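Local coordinates for oxidoreductase, short chain dehydrogenase/reductase family protein (Bifidobacterium adolescentis L2-32, PDB 6OW4) that acts as an NADH-dependent 20beta-hydroxysteroid dehydrogenase of the short-chain dehydrogenase/reductase family, interconverting the 20-keto and 20beta-hydroxy groups of steroids, at the interface of chains A and B and the interface of chains A and C. Coordinates in Å, arbitrary orientation; residue numbers count along the deposited sequence, not the author numbering. Chains: chain A/B/C, Oxidoreductase, short chain dehydrogenase/reductase family protein.

Contact 1: the interface of chains A and B. Residues chain A 256, 258, 260, 264, 289; chain B 278-281.
B:Tyr279 pushes its ring between two glycines of chain A, A:Gly260 and A:Gly289. The CA of A:Gly260 lies over the centre of one face, 3.4 Å from the ring centroid, a CH-pi contact that the lack of a side chain allows. On the opposite face the backbone N of A:Gly289 stands above the rim. A chi1 of -156° swings the ring away from the backbone nitrogen and into this slot.

Hydrogen bonds hold both ends of the residue. The phenol OH donates to A:Arg258 O at 2.7 Å, in the carbonyl plane and on a lone pair, while A:Gly289 N donates to B:Tyr279 O at 3.1 Å. Water 1 links B:Tyr279 N to A:Glu264 O.

A salt bridge inside chain A builds one wall. The extended A:Arg258 meets A:Glu264 end-on, NH1 to OE1 and NH2 to OE2 (2.6 Å), and its guanidinium face covers CD1 of the tyrosine, the planes 41° apart. B:Ser278 OG then donates to the anti lone pair of A:Glu264 OE2 at 2.6 Å, so this oxygen accepts from both chains and the carboxylate is held against rotation.

Among apolar contacts, the flexible thioether of A:Met256 meets B:Thr281 tip to tip, CE to CG2 at 3.4 Å, a snug fit. The site anchors the tyrosine loop of one subunit in its two-fold partner, probably helping hold the A-B pair of the deposited assembly together.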
ATOM      1  N   MET A 256       8.442 -10.880  15.463  1.00 17.45           N
ATOM      2  CA  MET A 256       8.143 -11.285  16.865  1.00 17.89           C
ATOM      3  C   MET A 256       8.475 -12.769  17.070  1.00 18.52           C
ATOM      4  O   MET A 256       8.629 -13.174  18.241  1.00 18.57           O
ATOM      5  CB  MET A 256       6.676 -11.028  17.218  1.00 17.24           C
ATOM      6  CG  MET A 256       6.340  -9.551  17.311  1.00 17.03           C
ATOM      7  SD  MET A 256       4.856  -9.241  18.290  1.00 16.56           S
ATOM      8  CE  MET A 256       4.600  -7.499  17.968  1.00 16.34           C
ATOM      9  N   ARG A 258       6.783 -15.557  16.728  1.00 17.56           N
ATOM     10  CA  ARG A 258       5.729 -16.315  17.445  1.00 17.25           C
ATOM     11  C   ARG A 258       4.404 -16.102  16.715  1.00 16.83           C
ATOM     12  O   ARG A 258       4.237 -15.029  16.100  1.00 16.89           O
ATOM     13  CB  ARG A 258       5.644 -15.875  18.911  1.00 16.92           C
ATOM     14  CG  ARG A 258       5.101 -14.471  19.132  1.00 16.69           C
ATOM     15  CD  ARG A 258       4.798 -14.252  20.600  1.00 16.80           C
ATOM     16  NE  ARG A 258       4.167 -12.970  20.888  1.00 16.90           N
ATOM     17  CZ  ARG A 258       2.871 -12.693  20.751  1.00 17.10           C
ATOM     18  NH1 ARG A 258       2.022 -13.602  20.294  1.00 17.37           N
ATOM     19  NH2 ARG A 258       2.426 -11.488  21.066  1.00 16.98           N
ATOM     20  N   GLY A 260       0.476 -15.168  16.810  1.00 15.05           N
ATOM     21  CA  GLY A 260      -0.458 -14.381  17.633  1.00 15.27           C
ATOM     22  C   GLY A 260      -1.438 -15.306  18.331  1.00 15.34           C
ATOM     23  O   GLY A 260      -1.511 -16.486  17.937  1.00 15.91           O
ATOM     24  N   GLU A 264      -5.397 -11.468  21.234  1.00 15.16           N
ATOM     25  CA  GLU A 264      -4.690 -10.348  20.555  1.00 15.21           C
ATOM     26  C   GLU A 264      -5.512  -9.858  19.357  1.00 14.67           C
ATOM     27  O   GLU A 264      -5.401  -8.664  19.014  1.00 14.84           O
ATOM     28  CB  GLU A 264      -3.282 -10.791  20.156  1.00 15.48           C
ATOM     29  CG  GLU A 264      -2.409 -11.117  21.353  1.00 16.04           C
ATOM     30  CD  GLU A 264      -0.998 -11.566  21.020  1.00 16.35           C
ATOM     31  OE1 GLU A 264      -0.850 -12.515  20.230  1.00 17.15           O
ATOM     32  OE2 GLU A 264      -0.048 -10.959  21.546  1.00 16.92           O
ATOM     33  N   GLY A 289       2.377  -9.405  13.864  1.00 15.13           N
ATOM     34  CA  GLY A 289       3.678  -9.419  14.564  1.00 15.63           C
ATOM     35  C   GLY A 289       4.802  -8.864  13.703  1.00 15.79           C
ATOM     36  O   GLY A 289       5.948  -9.324  13.866  1.00 15.52           O
TER
ATOM     37  N   SER B 278      -0.679  -6.002  21.486  1.00 13.57           N
ATOM     38  CA  SER B 278       0.559  -6.772  21.794  1.00 13.04           C
ATOM     39  C   SER B 278       1.089  -7.516  20.559  1.00 12.71           C
ATOM     40  O   SER B 278       2.296  -7.816  20.557  1.00 12.72           O
ATOM     41  CB  SER B 278       0.347  -7.725  22.949  1.00 12.97           C
ATOM     42  OG  SER B 278      -0.614  -8.717  22.632  1.00 12.67           O
ATOM     43  N   TYR B 279       0.244  -7.822  19.563  1.00 12.16           N
ATOM     44  CA  TYR B 279       0.663  -8.487  18.298  1.00 12.27           C
ATOM     45  C   TYR B 279       0.594  -7.503  17.119  1.00 12.37           C
ATOM     46  O   TYR B 279       0.648  -7.946  15.947  1.00 12.44           O
ATOM     47  CB  TYR B 279      -0.170  -9.745  18.035  1.00 12.16           C
ATOM     48  CG  TYR B 279       0.507 -10.759  17.147  1.00 11.96           C
ATOM     49  CD1 TYR B 279       1.736 -11.303  17.491  1.00 11.80           C
ATOM     50  CD2 TYR B 279      -0.070 -11.172  15.955  1.00 11.78           C
ATOM     51  CE1 TYR B 279       2.375 -12.228  16.682  1.00 11.56           C
ATOM     52  CE2 TYR B 279       0.554 -12.101  15.135  1.00 11.76           C
ATOM     53  CZ  TYR B 279       1.783 -12.627  15.498  1.00 11.64           C
ATOM     54  OH  TYR B 279       2.399 -13.546  14.697  1.00 11.50           O
ATOM     55  N   VAL B 280       0.509  -6.204  17.414  1.00 12.45           N
ATOM     56  CA  VAL B 280       0.471  -5.110  16.399  1.00 12.44           C
ATOM     57  C   VAL B 280       1.822  -4.389  16.429  1.00 12.41           C
ATOM     58  O   VAL B 280       2.129  -3.754  17.457  1.00 12.71           O
ATOM     59  CB  VAL B 280      -0.694  -4.138  16.659  1.00 12.54           C
ATOM     60  CG1 VAL B 280      -0.768  -3.050  15.596  1.00 12.61           C
ATOM     61  CG2 VAL B 280      -2.022  -4.874  16.771  1.00 12.57           C
ATOM     62  N   THR B 281       2.593  -4.499  15.346  1.00 12.31           N
ATOM     63  CA  THR B 281       3.893  -3.804  15.160  1.00 12.06           C
ATOM     64  C   THR B 281       4.164  -3.617  13.663  1.00 11.92           C
ATOM     65  O   THR B 281       3.705  -4.460  12.865  1.00 11.55           O
ATOM     66  CB  THR B 281       5.028  -4.560  15.863  1.00 12.25           C
ATOM     67  OG1 THR B 281       6.151  -3.683  15.939  1.00 11.90           O
ATOM     68  CG2 THR B 281       5.415  -5.846  15.164  1.00 12.52           C
TER
HETATM   69  O   HOH W   1      -2.830  -7.277  19.534  1.00  6.23           O

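Contact 2: the interface of chains A and B. Residues chain A 279; chain B 232, 254, 256, 258-260, 288-289.
A:Tyr279 and B:Gly260 form the apolar centre: the glycine CA sits over the middle of the phenol ring, 3.5 Å from its centroid, as a CH-pi contact. On the other face B:Gly289 N lies above the rim, and the neighbouring B:Asp288 CA approaches CE2 at 3.7 Å. Glycine suits B:Gly260 because its CA itself packs on the ring centre, whereas B:Gly289 has a positive phi (61°), readily adopted by a residue without a side chain.

Around this core, B:Met256 bends at its third torsion (chi3 63°) and turns its methyl CE toward CD1 of the ring at 3.9 Å. B:Arg258 runs past the tyrosine in the opposite direction, its guanidinium inclined 34° to the ring and NH1 near CD1. That NH1 also donates to B:Phe259 O at 3.0 Å, nearly within the guanidinium plane, which steadies the flat group beside the ring.

The polar rim begins at the phenol. A:Tyr279 OH donates to B:Arg258 O at 2.6 Å, in the carbonyl plane, and also shares water 2 at 2.7 Å. The water in turn joins B:Tyr232 N and B:Asp288 O, so the hydroxyl is tied to three stretches of chain B backbone. Back at the main chain of the tyrosine, B:Gly289 N donates to A:Tyr279 O at 3.0 Å.

Tyrosine thus serves as an aromatic wedge with a polar end. The site docks it among the loops of the partner and probably helps fix how the two subunits pair.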
ATOM      1  N   TYR A 279     -13.479   7.683  15.035  1.00 17.07           N
ATOM      2  CA  TYR A 279     -13.063   8.428  13.816  1.00 16.91           C
ATOM      3  C   TYR A 279     -12.278   7.509  12.871  1.00 16.17           C
ATOM      4  O   TYR A 279     -11.647   8.028  11.927  1.00 16.53           O
ATOM      5  CB  TYR A 279     -12.268   9.684  14.188  1.00 17.37           C
ATOM      6  CG  TYR A 279     -12.280  10.755  13.124  1.00 17.60           C
ATOM      7  CD1 TYR A 279     -13.471  11.317  12.695  1.00 18.03           C
ATOM      8  CD2 TYR A 279     -11.108  11.199  12.535  1.00 17.61           C
ATOM      9  CE1 TYR A 279     -13.499  12.293  11.710  1.00 18.12           C
ATOM     10  CE2 TYR A 279     -11.117  12.176  11.551  1.00 17.83           C
ATOM     11  CZ  TYR A 279     -12.317  12.726  11.135  1.00 17.94           C
ATOM     12  OH  TYR A 279     -12.338  13.690  10.168  1.00 17.79           O
TER
ATOM     13  N   TYR B 232      -8.009  15.012   9.446  1.00 25.19           N
ATOM     14  CA  TYR B 232      -8.308  16.394   9.900  1.00 26.56           C
ATOM     15  C   TYR B 232      -8.818  16.334  11.340  1.00 27.21           C
ATOM     16  O   TYR B 232      -9.991  15.973  11.545  1.00 27.34           O
ATOM     17  CB  TYR B 232      -9.318  17.061   8.964  1.00 27.36           C
ATOM     18  CG  TYR B 232      -8.794  17.312   7.573  1.00 28.90           C
ATOM     19  CD1 TYR B 232      -7.802  18.252   7.344  1.00 29.74           C
ATOM     20  CD2 TYR B 232      -9.280  16.606   6.485  1.00 29.94           C
ATOM     21  CE1 TYR B 232      -7.306  18.486   6.071  1.00 30.31           C
ATOM     22  CE2 TYR B 232      -8.797  16.830   5.204  1.00 30.71           C
ATOM     23  CZ  TYR B 232      -7.807  17.774   4.995  1.00 30.27           C
ATOM     24  OH  TYR B 232      -7.327  17.999   3.738  1.00 30.32           O
ATOM     25  N   VAL B 254     -14.179  13.878   3.073  1.00 29.16           N
ATOM     26  CA  VAL B 254     -14.221  13.115   4.358  1.00 27.94           C
ATOM     27  C   VAL B 254     -15.639  12.578   4.542  1.00 27.64           C
ATOM     28  O   VAL B 254     -16.538  13.330   4.912  1.00 27.86           O
ATOM     29  CB  VAL B 254     -13.779  13.987   5.549  1.00 27.60           C
ATOM     30  CG1 VAL B 254     -13.872  13.243   6.873  1.00 26.96           C
ATOM     31  CG2 VAL B 254     -12.374  14.532   5.350  1.00 28.02           C
ATOM     32  N   MET B 256     -17.386  11.090   6.797  1.00 26.40           N
ATOM     33  CA  MET B 256     -18.031  11.394   8.104  1.00 26.93           C
ATOM     34  C   MET B 256     -18.327  12.898   8.219  1.00 28.19           C
ATOM     35  O   MET B 256     -19.035  13.272   9.170  1.00 29.75           O
ATOM     36  CB  MET B 256     -17.152  10.946   9.277  1.00 26.26           C
ATOM     37  CG  MET B 256     -17.163   9.439   9.493  1.00 25.24           C
ATOM     38  SD  MET B 256     -16.138   8.889  10.888  1.00 24.47           S
ATOM     39  CE  MET B 256     -16.987   9.683  12.252  1.00 24.79           C
ATOM     40  N   ARG B 258     -16.908  15.593   9.227  1.00 27.28           N
ATOM     41  CA  ARG B 258     -16.541  16.298  10.483  1.00 26.85           C
ATOM     42  C   ARG B 258     -15.050  16.081  10.760  1.00 26.92           C
ATOM     43  O   ARG B 258     -14.513  15.039  10.330  1.00 25.67           O
ATOM     44  CB  ARG B 258     -17.408  15.822  11.656  1.00 26.55           C
ATOM     45  CG  ARG B 258     -17.130  14.406  12.145  1.00 25.74           C
ATOM     46  CD  ARG B 258     -17.782  14.174  13.498  1.00 25.29           C
ATOM     47  NE  ARG B 258     -17.591  12.834  14.039  1.00 24.69           N
ATOM     48  CZ  ARG B 258     -16.473  12.380  14.602  1.00 24.18           C
ATOM     49  NH1 ARG B 258     -15.398  13.146  14.687  1.00 24.32           N
ATOM     50  NH2 ARG B 258     -16.428  11.145  15.071  1.00 23.99           N
ATOM     51  N   PHE B 259     -14.415  17.036  11.445  1.00 27.23           N
ATOM     52  CA  PHE B 259     -13.035  16.901  11.978  1.00 27.26           C
ATOM     53  C   PHE B 259     -13.048  15.856  13.095  1.00 25.65           C
ATOM     54  O   PHE B 259     -14.073  15.728  13.791  1.00 25.64           O
ATOM     55  CB  PHE B 259     -12.495  18.227  12.521  1.00 28.27           C
ATOM     56  CG  PHE B 259     -11.959  19.179  11.482  1.00 29.92           C
ATOM     57  CD1 PHE B 259     -12.780  19.675  10.482  1.00 31.58           C
ATOM     58  CD2 PHE B 259     -10.641  19.603  11.521  1.00 30.44           C
ATOM     59  CE1 PHE B 259     -12.290  20.558   9.531  1.00 31.85           C
ATOM     60  CE2 PHE B 259     -10.153  20.486  10.571  1.00 31.73           C
ATOM     61  CZ  PHE B 259     -10.978  20.962   9.578  1.00 31.71           C
ATOM     62  N   GLY B 260     -11.941  15.130  13.255  1.00 25.05           N
ATOM     63  CA  GLY B 260     -11.683  14.320  14.456  1.00 24.68           C
ATOM     64  C   GLY B 260     -11.458  15.221  15.657  1.00 24.69           C
ATOM     65  O   GLY B 260     -11.143  16.411  15.450  1.00 24.47           O
ATOM     66  N   ASP B 288      -8.800   9.170  10.091  1.00 18.13           N
ATOM     67  CA  ASP B 288      -9.048  10.255   9.101  1.00 19.06           C
ATOM     68  C   ASP B 288     -10.535  10.347   8.723  1.00 19.61           C
ATOM     69  O   ASP B 288     -10.846  11.085   7.769  1.00 19.80           O
ATOM     70  CB  ASP B 288      -8.179  10.048   7.857  1.00 19.62           C
ATOM     71  CG  ASP B 288      -8.428   8.733   7.139  1.00 19.78           C
ATOM     72  OD1 ASP B 288      -9.453   8.082   7.438  1.00 19.98           O
ATOM     73  OD2 ASP B 288      -7.591   8.367   6.286  1.00 20.19           O
ATOM     74  N   GLY B 289     -11.418   9.636   9.431  1.00 19.92           N
ATOM     75  CA  GLY B 289     -12.874   9.653   9.187  1.00 20.91           C
ATOM     76  C   GLY B 289     -13.245   9.168   7.793  1.00 21.63           C
ATOM     77  O   GLY B 289     -14.311   9.582   7.295  1.00 22.71           O
TER
HETATM   78  O   HOH W   2     -10.205  13.592   8.558  1.00 16.12           O

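Contact 3: the interface of chains A and B. Residues chain A 55-56, 235-236, 239, 262; chain B 23-24.
A:Arg55 and B:Asp24 form the ionic part of the contact. The arginine grips the carboxylate side-on, NE to OD1 at 2.6 Å and NH2 to OD2 at 3.0 Å, each oxygen using its syn lone pair. B:Asp24 lies at the edge of the guanidinium, although the two planes are turned 31° apart and NH2 meets its oxygen at a tilt. An extended chain from CG to NE carries the arginine's charged end to this short acid.

Hydrogen bonding centres on a backbone oxygen beside it. A:Asn262 ND2 donates to B:Leu23 O at 3.0 Å, almost straight (175° at H) and on a carbonyl lone pair. A:Asn262 suits this place because its amide has two N-H groups: the other, also on ND2, reaches A:Ser235 O at 3.3 Å. A:Asn56 ND2 approaches B:Leu23 O too, but that bond is bent, leaves the amide plane and is doubtful, since A:Asn56 OD1 also crowds this oxygen.

Van der Waals contact is looser, the leucine packing against mostly polar groups: B:Leu23 CD2 lies 4.0 Å from A:Asn239 ND2 and 4.1 Å from A:Gly236 CA.

In the fold, B:Leu23 and B:Asp24 belong to an N-terminal loop just ahead of 3-10 helix 25-27. They lie across helix 52-63, the start of helix 262-273 and the loop bearing the NAD-binding A:Ser235.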
ATOM      1  N   ARG A  55     -15.043 -16.832  18.564  1.00 13.98           N
ATOM      2  CA  ARG A  55     -15.564 -17.064  19.941  1.00 14.37           C
ATOM      3  C   ARG A  55     -14.856 -16.129  20.931  1.00 14.22           C
ATOM      4  O   ARG A  55     -15.516 -15.662  21.875  1.00 14.26           O
ATOM      5  CB  ARG A  55     -15.445 -18.539  20.340  1.00 14.46           C
ATOM      6  CG  ARG A  55     -14.031 -19.049  20.579  1.00 14.68           C
ATOM      7  CD  ARG A  55     -14.071 -20.546  20.817  1.00 14.74           C
ATOM      8  NE  ARG A  55     -12.766 -21.129  21.100  1.00 14.99           N
ATOM      9  CZ  ARG A  55     -12.093 -21.956  20.302  1.00 15.26           C
ATOM     10  NH1 ARG A  55     -12.585 -22.324  19.131  1.00 15.43           N
ATOM     11  NH2 ARG A  55     -10.917 -22.420  20.687  1.00 15.48           N
ATOM     12  N   ASN A  56     -13.570 -15.853  20.721  1.00 14.21           N
ATOM     13  CA  ASN A  56     -12.754 -15.007  21.633  1.00 14.31           C
ATOM     14  C   ASN A  56     -13.157 -13.537  21.463  1.00 14.17           C
ATOM     15  O   ASN A  56     -13.223 -12.826  22.485  1.00 14.37           O
ATOM     16  CB  ASN A  56     -11.261 -15.245  21.421  1.00 14.39           C
ATOM     17  CG  ASN A  56     -10.787 -16.500  22.120  1.00 14.66           C
ATOM     18  OD1 ASN A  56     -10.446 -16.461  23.298  1.00 15.37           O
ATOM     19  ND2 ASN A  56     -10.764 -17.614  21.407  1.00 14.38           N
ATOM     20  N   SER A 235      -5.074 -20.160  16.507  1.00 16.23           N
ATOM     21  CA  SER A 235      -6.526 -20.039  16.805  1.00 16.30           C
ATOM     22  C   SER A 235      -7.110 -21.382  17.258  1.00 16.68           C
ATOM     23  O   SER A 235      -8.186 -21.370  17.880  1.00 16.91           O
ATOM     24  CB  SER A 235      -7.268 -19.509  15.604  1.00 15.66           C
ATOM     25  OG  SER A 235      -7.178 -20.417  14.516  1.00 15.01           O
ATOM     26  N   GLY A 236      -6.415 -22.484  16.968  1.00 17.74           N
ATOM     27  CA  GLY A 236      -6.925 -23.861  17.110  1.00 18.70           C
ATOM     28  C   GLY A 236      -6.819 -24.612  15.794  1.00 19.59           C
ATOM     29  O   GLY A 236      -6.776 -25.857  15.825  1.00 20.39           O
ATOM     30  N   ASN A 239      -3.497 -26.743  15.262  1.00 22.18           N
ATOM     31  CA  ASN A 239      -3.250 -27.797  16.285  1.00 22.17           C
ATOM     32  C   ASN A 239      -3.039 -29.146  15.589  1.00 22.55           C
ATOM     33  O   ASN A 239      -3.937 -29.570  14.834  1.00 21.23           O
ATOM     34  CB  ASN A 239      -4.387 -27.888  17.305  1.00 22.00           C
ATOM     35  CG  ASN A 239      -4.530 -26.635  18.141  1.00 21.87           C
ATOM     36  OD1 ASN A 239      -4.250 -25.536  17.671  1.00 21.29           O
ATOM     37  ND2 ASN A 239      -4.974 -26.787  19.376  1.00 22.37           N
ATOM     38  N   ASN A 262      -5.632 -15.655  20.188  1.00 15.56           N
ATOM     39  CA  ASN A 262      -7.039 -15.250  19.915  1.00 15.27           C
ATOM     40  C   ASN A 262      -7.370 -13.957  20.671  1.00 15.26           C
ATOM     41  O   ASN A 262      -8.145 -13.147  20.128  1.00 15.32           O
ATOM     42  CB  ASN A 262      -8.022 -16.373  20.252  1.00 15.29           C
ATOM     43  CG  ASN A 262      -7.913 -17.558  19.315  1.00 15.34           C
ATOM     44  OD1 ASN A 262      -7.675 -17.388  18.120  1.00 15.01           O
ATOM     45  ND2 ASN A 262      -8.097 -18.761  19.841  1.00 15.63           N
TER
ATOM     46  N   LEU B  23      -5.943 -20.626  24.000  1.00 19.50           N
ATOM     47  CA  LEU B  23      -7.020 -20.489  22.982  1.00 19.69           C
ATOM     48  C   LEU B  23      -8.176 -19.646  23.533  1.00 19.47           C
ATOM     49  O   LEU B  23      -8.759 -18.882  22.744  1.00 19.31           O
ATOM     50  CB  LEU B  23      -7.503 -21.885  22.577  1.00 20.04           C
ATOM     51  CG  LEU B  23      -6.769 -22.530  21.403  1.00 20.45           C
ATOM     52  CD1 LEU B  23      -5.262 -22.435  21.569  1.00 20.84           C
ATOM     53  CD2 LEU B  23      -7.195 -23.980  21.237  1.00 20.35           C
ATOM     54  N   ASP B  24      -8.495 -19.779  24.824  1.00 20.10           N
ATOM     55  CA  ASP B  24      -9.746 -19.241  25.427  1.00 20.23           C
ATOM     56  C   ASP B  24      -9.451 -18.707  26.832  1.00 20.58           C
ATOM     57  O   ASP B  24      -9.938 -19.305  27.811  1.00 20.75           O
ATOM     58  CB  ASP B  24     -10.838 -20.313  25.426  1.00 20.70           C
ATOM     59  CG  ASP B  24     -11.189 -20.799  24.031  1.00 20.43           C
ATOM     60  OD1 ASP B  24     -11.862 -20.047  23.301  1.00 19.90           O
ATOM     61  OD2 ASP B  24     -10.763 -21.913  23.674  1.00 21.40           O
TER

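Contact 4: the interface of chains A and C. Residues chain A 168, 213-214, 217-218; chain C 137-138, 194.
A:Tyr213 meets chain C largely by the far end and edge of its ring. C:Gln138 CA lies at the edge, in the ring plane, and C:Gln138 N comes within 3.3 Å of A:Tyr213 CE2. C:Pro194 crosses the tyrosine at about a right angle, bringing CG to CE1 at 3.7 Å; its compact ring also packs through CG against A:Ala217 CA at 3.9 Å. A chi1 of 171° points the phenol off its helix, opposite its own nitrogen, toward C:Asp137 and C:Gln138. The guanidinium of A:Arg168 has A:Leu218 CD2 over one face, offset toward the rim, while its NH1 comes 3.7 Å from C:Gln138 CG.

C:Gln138 folds back at chi2 (-87°), laying its aliphatic part against chain A. CB meets A:Leu218 CD2 at 3.7 Å, and A:Leu214 CD2 touches the same carbon more distantly. The bend also brings OE1 near A:Tyr213 OH, which donates a weak hydrogen bond of 3.3 Å, and over the small A:Ala217 CB. Glutamine can thus offer carbon to the leucines and an amide oxygen to the phenol.

In the fold, A:Tyr213, A:Leu214 and A:Ala217 line the last turns of helix 198-217, A:Leu218 follows it, and A:Arg168 lies near the end of helix 142-169. Chain C supplies a loop and the short strand 193-194.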
ATOM      1  N   ARG A 168     -29.728   0.505   9.533  1.00 20.47           N
ATOM      2  CA  ARG A 168     -30.412   1.626   8.827  1.00 20.86           C
ATOM      3  C   ARG A 168     -31.924   1.559   9.080  1.00 21.60           C
ATOM      4  O   ARG A 168     -32.520   2.624   9.327  1.00 21.57           O
ATOM      5  CB  ARG A 168     -30.086   1.602   7.330  1.00 20.56           C
ATOM      6  CG  ARG A 168     -28.682   2.086   7.000  1.00 20.19           C
ATOM      7  CD  ARG A 168     -28.380   2.023   5.516  1.00 20.43           C
ATOM      8  NE  ARG A 168     -28.314   0.650   5.038  1.00 20.78           N
ATOM      9  CZ  ARG A 168     -28.481   0.267   3.774  1.00 20.95           C
ATOM     10  NH1 ARG A 168     -28.736   1.153   2.826  1.00 20.67           N
ATOM     11  NH2 ARG A 168     -28.404  -1.017   3.466  1.00 21.20           N
ATOM     12  N   TYR A 213     -15.524   0.622   0.442  1.00 18.83           N
ATOM     13  CA  TYR A 213     -16.707   1.208  -0.240  1.00 18.79           C
ATOM     14  C   TYR A 213     -17.807   1.496   0.792  1.00 17.79           C
ATOM     15  O   TYR A 213     -18.342   2.623   0.799  1.00 17.78           O
ATOM     16  CB  TYR A 213     -17.284   0.312  -1.337  1.00 19.27           C
ATOM     17  CG  TYR A 213     -18.595   0.859  -1.832  1.00 20.58           C
ATOM     18  CD1 TYR A 213     -18.626   1.912  -2.731  1.00 21.21           C
ATOM     19  CD2 TYR A 213     -19.800   0.418  -1.309  1.00 21.09           C
ATOM     20  CE1 TYR A 213     -19.821   2.468  -3.151  1.00 21.98           C
ATOM     21  CE2 TYR A 213     -21.006   0.968  -1.715  1.00 21.79           C
ATOM     22  CZ  TYR A 213     -21.017   1.995  -2.642  1.00 22.12           C
ATOM     23  OH  TYR A 213     -22.192   2.550  -3.056  1.00 23.77           O
ATOM     24  N   LEU A 214     -18.142   0.498   1.616  1.00 16.90           N
ATOM     25  CA  LEU A 214     -19.222   0.584   2.637  1.00 16.72           C
ATOM     26  C   LEU A 214     -18.907   1.708   3.627  1.00 16.73           C
ATOM     27  O   LEU A 214     -19.845   2.434   3.994  1.00 16.19           O
ATOM     28  CB  LEU A 214     -19.358  -0.757   3.367  1.00 16.73           C
ATOM     29  CG  LEU A 214     -19.927  -1.911   2.543  1.00 16.85           C
ATOM     30  CD1 LEU A 214     -19.931  -3.200   3.356  1.00 16.65           C
ATOM     31  CD2 LEU A 214     -21.329  -1.592   2.048  1.00 16.95           C
ATOM     32  N   ALA A 217     -19.796   4.796   1.740  1.00 19.65           N
ATOM     33  CA  ALA A 217     -21.230   4.785   1.366  1.00 20.04           C
ATOM     34  C   ALA A 217     -22.119   4.946   2.606  1.00 19.77           C
ATOM     35  O   ALA A 217     -23.163   5.610   2.486  1.00 20.31           O
ATOM     36  CB  ALA A 217     -21.557   3.515   0.620  1.00 20.52           C
ATOM     37  N   LEU A 218     -21.735   4.363   3.747  1.00 19.00           N
ATOM     38  CA  LEU A 218     -22.611   4.245   4.948  1.00 18.96           C
ATOM     39  C   LEU A 218     -22.226   5.250   6.040  1.00 19.55           C
ATOM     40  O   LEU A 218     -22.814   5.157   7.139  1.00 19.47           O
ATOM     41  CB  LEU A 218     -22.534   2.814   5.484  1.00 18.63           C
ATOM     42  CG  LEU A 218     -22.934   1.718   4.502  1.00 18.42           C
ATOM     43  CD1 LEU A 218     -22.744   0.348   5.131  1.00 18.40           C
ATOM     44  CD2 LEU A 218     -24.370   1.901   4.034  1.00 18.53           C
TER
ATOM     45  N   ASP C 137     -24.173  -0.483  -5.476  1.00 26.41           N
ATOM     46  CA  ASP C 137     -23.965   0.425  -4.317  1.00 26.15           C
ATOM     47  C   ASP C 137     -23.991  -0.415  -3.034  1.00 26.05           C
ATOM     48  O   ASP C 137     -23.765  -1.639  -3.136  1.00 25.09           O
ATOM     49  CB  ASP C 137     -24.984   1.572  -4.338  1.00 26.96           C
ATOM     50  CG  ASP C 137     -26.432   1.137  -4.185  1.00 27.53           C
ATOM     51  OD1 ASP C 137     -26.742  -0.015  -4.547  1.00 27.95           O
ATOM     52  OD2 ASP C 137     -27.242   1.959  -3.711  1.00 28.47           O
ATOM     53  N   GLN C 138     -24.233   0.215  -1.877  1.00 26.11           N
ATOM     54  CA  GLN C 138     -24.286  -0.459  -0.551  1.00 26.53           C
ATOM     55  C   GLN C 138     -25.408  -1.507  -0.552  1.00 26.97           C
ATOM     56  O   GLN C 138     -25.251  -2.531   0.142  1.00 26.81           O
ATOM     57  CB  GLN C 138     -24.452   0.555   0.589  1.00 26.28           C
ATOM     58  CG  GLN C 138     -25.769   1.324   0.582  1.00 26.58           C
ATOM     59  CD  GLN C 138     -25.731   2.577  -0.259  1.00 26.44           C
ATOM     60  OE1 GLN C 138     -24.808   2.805  -1.038  1.00 25.59           O
ATOM     61  NE2 GLN C 138     -26.753   3.404  -0.113  1.00 27.04           N
ATOM     62  N   PRO C 194     -19.569   8.195  -2.854  1.00 45.12           N
ATOM     63  CA  PRO C 194     -18.847   7.335  -3.793  1.00 40.88           C
ATOM     64  C   PRO C 194     -19.720   6.893  -4.978  1.00 37.88           C
ATOM     65  O   PRO C 194     -20.928   6.917  -4.851  1.00 36.74           O
ATOM     66  CB  PRO C 194     -18.485   6.136  -2.907  1.00 41.69           C
ATOM     67  CG  PRO C 194     -19.671   6.011  -1.970  1.00 42.50           C
ATOM     68  CD  PRO C 194     -20.130   7.435  -1.725  1.00 44.07           C
TER

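Contacts 1 and 2 are two-fold twins about 28 Å apart (all distances between centres of C-alpha atoms): the same tyrosine enters the same pair of glycines with the chains exchanged. Contact 3 lies about 15 Å from contact 1 and shares with it helix 262-273 of chain A, so one helix serves both the tyrosine loop and the N-terminal loop of chain B. Contact 4 belongs to a different pairing, A with C, yet stands about 17 Å from contact 2. Chain A uses separate surfaces for two partners, consistent with the four-subunit assembly deposited, though the structure alone does not prove the state in solution.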